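Secretory-abundant heat soluble protein 1 (Ramazzottius varieornatus, PDB 5XN9) is secreted and acts as a molecular shield under water-deficient conditions, helping its tardigrade to survive desiccation, and has a fatty-acid-binding-protein-like fold. Local coordinates at residues T82-K96 and V99-K113. Residues are numbered along the deposited sequence; the frame is centred on the assembly and turned at random.
Sequences TEIKYKYTEDGGNLK and VHVPSRNKVIHDEYK. With ZN (zinc ion), chain D; EDO (1,2-ethanediol), chain K.
Lys96 and Glu111 form an antiparallel non-hydrogen-bonded pair between strands 94-101 and 106-114, their side chains lying side by side. From CB, which is 3.8 Å from Asp110 O, the Lys96 side chain runs out extended: CG passes Glu111 CG and, in the conformers of Asp91 and Glu111 described here, CE comes to 3.3 Å from Glu111 OE1 and NZ ends in a salt bridge with Asp91 OD2 at 2.6 Å, approached from the anti side of the carboxylate and 31° out of its plane. Glu111 OE1 stays 4.1 Å from Lys96 NZ, too far for a salt bridge, though the opposite charges probably still attract. Without the lysine, an alanine here is likely to leave Asp91 without its ion-pair mate and the two carboxylates with no positive charge between them. Next along, Leu95 and Tyr112 exchange two backbone hydrogen bonds, and Leu95 O lies in the plane of the Tyr112 ring, at its edge. Strands 82-91, 94-101 and 106-114 follow one another as antiparallel neighbours in the fatty-acid-binding-protein-like barrel; a type II' turn from Asp91 to Asn94 joins the first two, and the tight turn after Val101, with a G1 bulge at Asn105 and Lys106, joins the last two. Toward the other end of strand 82-91, Lys85 and His100 form the matching hydrogen-bonded pair. Beside it Ile84, with CG2 anti to the backbone N, sets that methyl tightly against Val99 CG1 (3.5 Å), while its CD1 rests 3.6 Å from Val101 CG2.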
loop_
_atom_site.group_PDB
_atom_site.type_symbol
_atom_site.label_atom_id
_atom_site.label_comp_id
_atom_site.label_asym_id
_atom_site.label_seq_id
_atom_site.Cartn_x
_atom_site.Cartn_y
_atom_site.Cartn_z
ATOM N N THR A 82 -2.447 14.777 7.716
ATOM C CA THR A 82 -3.695 14.173 7.291
ATOM C C THR A 82 -3.801 12.863 8.057
ATOM O O THR A 82 -2.925 12.003 7.927
ATOM C CB THR A 82 -3.674 13.910 5.786
ATOM O OG1 THR A 82 -3.490 15.136 5.067
ATOM C CG2 THR A 82 -4.972 13.269 5.351
ATOM N N GLU A 83 -4.828 12.732 8.889
ATOM C CA GLU A 83 -5.046 11.478 9.590
ATOM C C GLU A 83 -5.605 10.444 8.624
ATOM O O GLU A 83 -6.453 10.751 7.779
ATOM C CB GLU A 83 -6.012 11.660 10.759
ATOM C CG GLU A 83 -6.178 10.404 11.604
ATOM C CD GLU A 83 -7.522 10.347 12.299
ATOM O OE1 GLU A 83 -8.508 10.865 11.730
ATOM O OE2 GLU A 83 -7.592 9.787 13.413
ATOM N N ILE A 84 -5.139 9.207 8.765
ATOM C CA ILE A 84 -5.510 8.116 7.880
ATOM C C ILE A 84 -5.985 6.961 8.755
ATOM O O ILE A 84 -5.234 6.486 9.616
ATOM C CB ILE A 84 -4.313 7.675 7.018
ATOM C CG1 ILE A 84 -3.717 8.864 6.252
ATOM C CG2 ILE A 84 -4.703 6.541 6.095
ATOM C CD1 ILE A 84 -4.690 9.563 5.359
ATOM N N LYS A 85 -7.227 6.522 8.556
ATOM C CA LYS A 85 -7.741 5.336 9.227
ATOM C C LYS A 85 -7.645 4.154 8.274
ATOM O O LYS A 85 -7.923 4.290 7.081
ATOM C CB LYS A 85 -9.197 5.528 9.636
ATOM C CG LYS A 85 -9.458 6.687 10.570
ATOM C CD LYS A 85 -10.910 6.660 11.017
ATOM C CE LYS A 85 -11.455 8.048 11.296
ATOM N NZ LYS A 85 -12.924 8.024 11.556
ATOM N N TYR A 86 -7.234 2.997 8.788
ATOM C CA TYR A 86 -7.097 1.832 7.926
ATOM C C TYR A 86 -7.609 0.584 8.634
ATOM O O TYR A 86 -7.644 0.495 9.868
ATOM C CB TYR A 86 -5.646 1.602 7.484
ATOM C CG TYR A 86 -4.672 1.452 8.639
ATOM C CD1 TYR A 86 -4.494 0.234 9.278
ATOM C CD2 TYR A 86 -3.934 2.539 9.087
ATOM C CE1 TYR A 86 -3.607 0.105 10.351
ATOM C CE2 TYR A 86 -3.052 2.424 10.140
ATOM C CZ TYR A 86 -2.884 1.208 10.774
ATOM O OH TYR A 86 -1.997 1.099 11.829
ATOM N N LYS A 87 -7.962 -0.409 7.824
ATOM C CA LYS A 87 -8.226 -1.749 8.343
ATOM C C LYS A 87 -7.800 -2.736 7.273
ATOM O O LYS A 87 -8.305 -2.680 6.147
ATOM C CB LYS A 87 -9.700 -1.957 8.695
ATOM C CG LYS A 87 -9.971 -3.340 9.296
ATOM C CD LYS A 87 -11.454 -3.658 9.397
ATOM C CE LYS A 87 -12.169 -2.683 10.288
ATOM N NZ LYS A 87 -13.527 -3.187 10.635
ATOM N N TYR A 88 -6.865 -3.616 7.617
ATOM C CA TYR A 88 -6.419 -4.659 6.705
ATOM C C TYR A 88 -7.232 -5.918 6.958
ATOM O O TYR A 88 -7.449 -6.300 8.114
ATOM C CB TYR A 88 -4.951 -5.000 6.958
ATOM C CG TYR A 88 -3.946 -3.953 6.539
ATOM C CD1 TYR A 88 -3.704 -2.836 7.326
ATOM C CD2 TYR A 88 -3.193 -4.116 5.380
ATOM C CE1 TYR A 88 -2.762 -1.891 6.955
ATOM C CE2 TYR A 88 -2.253 -3.179 5.004
ATOM C CZ TYR A 88 -2.046 -2.070 5.794
ATOM O OH TYR A 88 -1.092 -1.150 5.428
ATOM N N THR A 89 -7.615 -6.594 5.873
ATOM C CA THR A 89 -8.301 -7.875 5.935
ATOM C C THR A 89 -7.704 -8.797 4.882
ATOM O O THR A 89 -7.056 -8.348 3.930
ATOM C CB THR A 89 -9.802 -7.721 5.677
ATOM O OG1 THR A 89 -9.985 -7.128 4.387
ATOM C CG2 THR A 89 -10.440 -6.831 6.733
ATOM N N GLU A 90 -7.912 -10.096 5.066
ATOM C CA GLU A 90 -7.555 -11.084 4.059
ATOM C C GLU A 90 -8.766 -11.417 3.205
ATOM O O GLU A 90 -9.892 -11.497 3.701
ATOM C CB GLU A 90 -7.098 -12.389 4.712
ATOM C CG GLU A 90 -5.822 -12.287 5.501
ATOM C CD GLU A 90 -5.407 -13.637 6.061
ATOM O OE1 GLU A 90 -5.964 -14.062 7.098
ATOM O OE2 GLU A 90 -4.538 -14.284 5.448
ATOM N N ASP A 91 -8.541 -11.529 1.903
ATOM C CA ASP A 91 -9.544 -12.021 0.968
ATOM C C ASP A 91 -8.925 -13.301 0.433
ATOM O O ASP A 91 -8.175 -13.278 -0.548
ATOM C CB ASP A 91 -9.820 -11.010 -0.135
ATOM C CG ASP A 91 -11.119 -11.289 -0.863
ATOM O OD1 ASP A 91 -11.430 -12.477 -1.095
ATOM O OD2 ASP A 91 -11.835 -10.320 -1.191
ATOM N N GLY A 92 -9.213 -14.407 1.104
ATOM C CA GLY A 92 -8.498 -15.636 0.823
ATOM C C GLY A 92 -7.014 -15.404 1.019
ATOM O O GLY A 92 -6.548 -15.053 2.107
ATOM N N GLY A 93 -6.264 -15.569 -0.059
ATOM C CA GLY A 93 -4.824 -15.444 -0.110
ATOM C C GLY A 93 -4.290 -14.048 -0.332
ATOM O O GLY A 93 -3.069 -13.854 -0.296
ATOM N N ASN A 94 -5.156 -13.062 -0.547
ATOM C CA ASN A 94 -4.736 -11.697 -0.818
ATOM C C ASN A 94 -4.990 -10.803 0.387
ATOM O O ASN A 94 -5.750 -11.142 1.294
ATOM C CB ASN A 94 -5.471 -11.144 -2.041
ATOM C CG ASN A 94 -5.224 -11.978 -3.277
ATOM O OD1 ASN A 94 -4.143 -12.541 -3.443
ATOM N ND2 ASN A 94 -6.229 -12.082 -4.142
ATOM N N LEU A 95 -4.334 -9.649 0.385
ATOM C CA LEU A 95 -4.428 -8.680 1.469
ATOM C C LEU A 95 -5.139 -7.442 0.946
ATOM O O LEU A 95 -4.824 -6.960 -0.146
ATOM C CB LEU A 95 -3.030 -8.302 1.964
ATOM C CG LEU A 95 -2.940 -7.298 3.112
ATOM C CD1 LEU A 95 -3.513 -7.875 4.407
ATOM C CD2 LEU A 95 -1.498 -6.849 3.310
ATOM N N LYS A 96 -6.103 -6.937 1.711
ATOM C CA LYS A 96 -6.827 -5.728 1.342
ATOM C C LYS A 96 -6.757 -4.730 2.487
ATOM O O LYS A 96 -6.767 -5.119 3.654
ATOM C CB LYS A 96 -8.297 -6.034 1.024
ATOM C CG LYS A 96 -8.462 -6.847 -0.245
ATOM C CD LYS A 96 -9.912 -6.970 -0.674
ATOM C CE LYS A 96 -10.021 -7.551 -2.084
ATOM N NZ LYS A 96 -11.387 -8.033 -2.373
ATOM N N VAL A 99 -9.211 2.203 3.566
ATOM C CA VAL A 99 -8.569 3.422 4.049
ATOM C C VAL A 99 -9.569 4.575 4.034
ATOM O O VAL A 99 -10.161 4.874 2.991
ATOM C CB VAL A 99 -7.323 3.759 3.223
ATOM C CG1 VAL A 99 -6.721 5.046 3.714
ATOM C CG2 VAL A 99 -6.303 2.614 3.304
ATOM N N HIS A 100 -9.759 5.223 5.182
ATOM C CA HIS A 100 -10.550 6.450 5.254
ATOM C C HIS A 100 -9.600 7.622 5.387
ATOM O O HIS A 100 -8.682 7.580 6.208
ATOM C CB HIS A 100 -11.440 6.500 6.498
ATOM C CG HIS A 100 -12.691 5.684 6.422
ATOM N ND1 HIS A 100 -12.710 4.326 6.666
ATOM C CD2 HIS A 100 -13.984 6.050 6.239
ATOM C CE1 HIS A 100 -13.952 3.884 6.591
ATOM N NE2 HIS A 100 -14.747 4.910 6.333
ATOM N N VAL A 101 -9.844 8.674 4.614
ATOM C CA VAL A 101 -9.176 9.954 4.830
ATOM C C VAL A 101 -10.259 10.965 5.184
ATOM O O VAL A 101 -10.782 11.656 4.293
ATOM C CB VAL A 101 -8.371 10.384 3.597
ATOM C CG1 VAL A 101 -7.558 11.604 3.926
ATOM C CG2 VAL A 101 -7.484 9.237 3.111
ATOM N N PRO A 102 -10.643 11.061 6.460
ATOM C CA PRO A 102 -11.862 11.815 6.804
ATOM C C PRO A 102 -11.790 13.289 6.467
ATOM O O PRO A 102 -12.812 13.887 6.108
ATOM C CB PRO A 102 -11.998 11.576 8.316
ATOM C CG PRO A 102 -11.256 10.318 8.564
ATOM C CD PRO A 102 -10.115 10.305 7.607
ATOM N N SER A 103 -10.609 13.900 6.586
ATOM C CA SER A 103 -10.491 15.328 6.312
ATOM C C SER A 103 -10.839 15.652 4.866
ATOM O O SER A 103 -11.291 16.764 4.569
ATOM C CB SER A 103 -9.081 15.810 6.653
ATOM O OG SER A 103 -8.101 15.157 5.858
ATOM N N ARG A 104 -10.668 14.691 3.961
ATOM C CA ARG A 104 -10.899 14.903 2.541
ATOM C C ARG A 104 -12.110 14.144 2.025
ATOM O O ARG A 104 -12.373 14.160 0.818
ATOM C CB ARG A 104 -9.661 14.503 1.752
ATOM C CG ARG A 104 -8.400 15.051 2.357
ATOM C CD ARG A 104 -7.320 15.204 1.332
ATOM N NE ARG A 104 -6.152 15.842 1.919
ATOM C CZ ARG A 104 -5.108 16.260 1.220
ATOM N NH1 ARG A 104 -4.081 16.822 1.844
ATOM N NH2 ARG A 104 -5.095 16.114 -0.099
ATOM N N ASN A 105 -12.849 13.480 2.906
ATOM C CA ASN A 105 -13.999 12.675 2.508
ATOM C C ASN A 105 -13.634 11.685 1.400
ATOM O O ASN A 105 -14.319 11.566 0.379
ATOM C CB ASN A 105 -15.188 13.558 2.112
ATOM C CG ASN A 105 -16.478 12.776 2.019
ATOM O OD1 ASN A 105 -16.678 11.812 2.759
ATOM N ND2 ASN A 105 -17.356 13.174 1.104
ATOM N N LYS A 106 -12.523 10.977 1.595
ATOM C CA LYS A 106 -12.087 9.961 0.648
ATOM C C LYS A 106 -12.058 8.589 1.311
ATOM O O LYS A 106 -11.703 8.452 2.492
ATOM C CB LYS A 106 -10.703 10.277 0.057
ATOM C CG LYS A 106 -10.634 11.514 -0.847
ATOM C CD LYS A 106 -11.237 11.255 -2.232
ATOM C CE LYS A 106 -11.164 12.489 -3.134
ATOM N NZ LYS A 106 -12.298 13.414 -2.885
ATOM N N VAL A 107 -12.450 7.582 0.536
ATOM C CA VAL A 107 -12.303 6.179 0.894
ATOM C C VAL A 107 -11.458 5.531 -0.190
ATOM O O VAL A 107 -11.766 5.662 -1.380
ATOM C CB VAL A 107 -13.677 5.487 1.003
ATOM C CG1 VAL A 107 -13.515 3.992 1.295
ATOM C CG2 VAL A 107 -14.516 6.166 2.067
ATOM N N ILE A 108 -10.389 4.851 0.217
ATOM C CA ILE A 108 -9.430 4.249 -0.702
ATOM C C ILE A 108 -9.394 2.749 -0.456
ATOM O O ILE A 108 -9.397 2.300 0.697
ATOM C CB ILE A 108 -8.019 4.843 -0.499
ATOM C CG1 ILE A 108 -8.032 6.363 -0.682
ATOM C CG2 ILE A 108 -7.022 4.213 -1.459
ATOM C CD1 ILE A 108 -6.735 7.020 -0.283
ATOM N N HIS A 109 -9.387 1.979 -1.542
ATOM C CA HIS A 109 -9.174 0.539 -1.488
ATOM C C HIS A 109 -7.763 0.233 -1.960
ATOM O O HIS A 109 -7.346 0.702 -3.025
ATOM C CB HIS A 109 -10.168 -0.188 -2.396
ATOM C CG HIS A 109 -11.568 -0.188 -1.879
ATOM N ND1 HIS A 109 -12.637 -0.642 -2.625
ATOM C CD2 HIS A 109 -12.079 0.206 -0.689
ATOM C CE1 HIS A 109 -13.746 -0.518 -1.917
ATOM N NE2 HIS A 109 -13.434 -0.014 -0.736
ATOM N N ASP A 110 -7.034 -0.548 -1.171
ATOM C CA ASP A 110 -5.749 -1.094 -1.572
ATOM C C ASP A 110 -5.888 -2.607 -1.608
ATOM O O ASP A 110 -6.532 -3.196 -0.738
ATOM C CB ASP A 110 -4.685 -0.760 -0.528
ATOM C CG ASP A 110 -4.086 0.609 -0.719
ATOM O OD1 ASP A 110 -4.408 1.266 -1.733
ATOM O OD2 ASP A 110 -3.278 1.017 0.141
ATOM N N GLU A 111 -5.332 -3.229 -2.632
ATOM C CA GLU A 111 -5.297 -4.680 -2.695
ATOM C C GLU A 111 -3.881 -5.118 -3.017
ATOM O O GLU A 111 -3.179 -4.467 -3.796
ATOM C CB GLU A 111 -6.287 -5.250 -3.726
ATOM C CG GLU A 111 -6.264 -6.776 -3.818
ATOM C CD GLU A 111 -7.069 -7.315 -4.984
ATOM O OE1 GLU A 111 -8.071 -8.012 -4.742
ATOM O OE2 GLU A 111 -6.699 -7.041 -6.143
ATOM N N TYR A 112 -3.458 -6.208 -2.389
ATOM C CA TYR A 112 -2.155 -6.816 -2.637
ATOM C C TYR A 112 -2.391 -8.252 -3.079
ATOM O O TYR A 112 -2.873 -9.073 -2.292
ATOM C CB TYR A 112 -1.298 -6.808 -1.365
ATOM C CG TYR A 112 -1.026 -5.423 -0.829
ATOM C CD1 TYR A 112 -1.993 -4.738 -0.099
ATOM C CD2 TYR A 112 0.199 -4.798 -1.049
ATOM C CE1 TYR A 112 -1.751 -3.462 0.386
ATOM C CE2 TYR A 112 0.450 -3.519 -0.567
ATOM C CZ TYR A 112 -0.533 -2.858 0.148
ATOM O OH TYR A 112 -0.307 -1.581 0.623
ATOM N N LYS A 113 -2.041 -8.560 -4.327
ATOM C CA LYS A 113 -2.334 -9.854 -4.928
ATOM C C LYS A 113 -1.046 -10.420 -5.506
ATOM O O LYS A 113 -0.451 -9.820 -6.410
ATOM C CB LYS A 113 -3.391 -9.681 -6.022
ATOM C CG LYS A 113 -3.703 -10.915 -6.843
ATOM C CD LYS A 113 -4.717 -10.550 -7.925
ATOM C CE LYS A 113 -4.930 -11.664 -8.948
ATOM N NZ LYS A 113 -6.019 -11.325 -9.915
HETATM ZN ZN ZN D . -14.736 0.060 0.845
HETATM C C1 EDO K . -1.324 2.757 5.386
HETATM O O1 EDO K . -1.481 3.911 4.554
HETATM C C2 EDO K . -2.580 1.893 5.329
HETATM O O2 EDO K . -2.700 1.273 4.041
HETATM O O HOH W 1 -8.031 12.927 7.655
HETATM O O HOH W 2 -10.760 2.367 7.352
#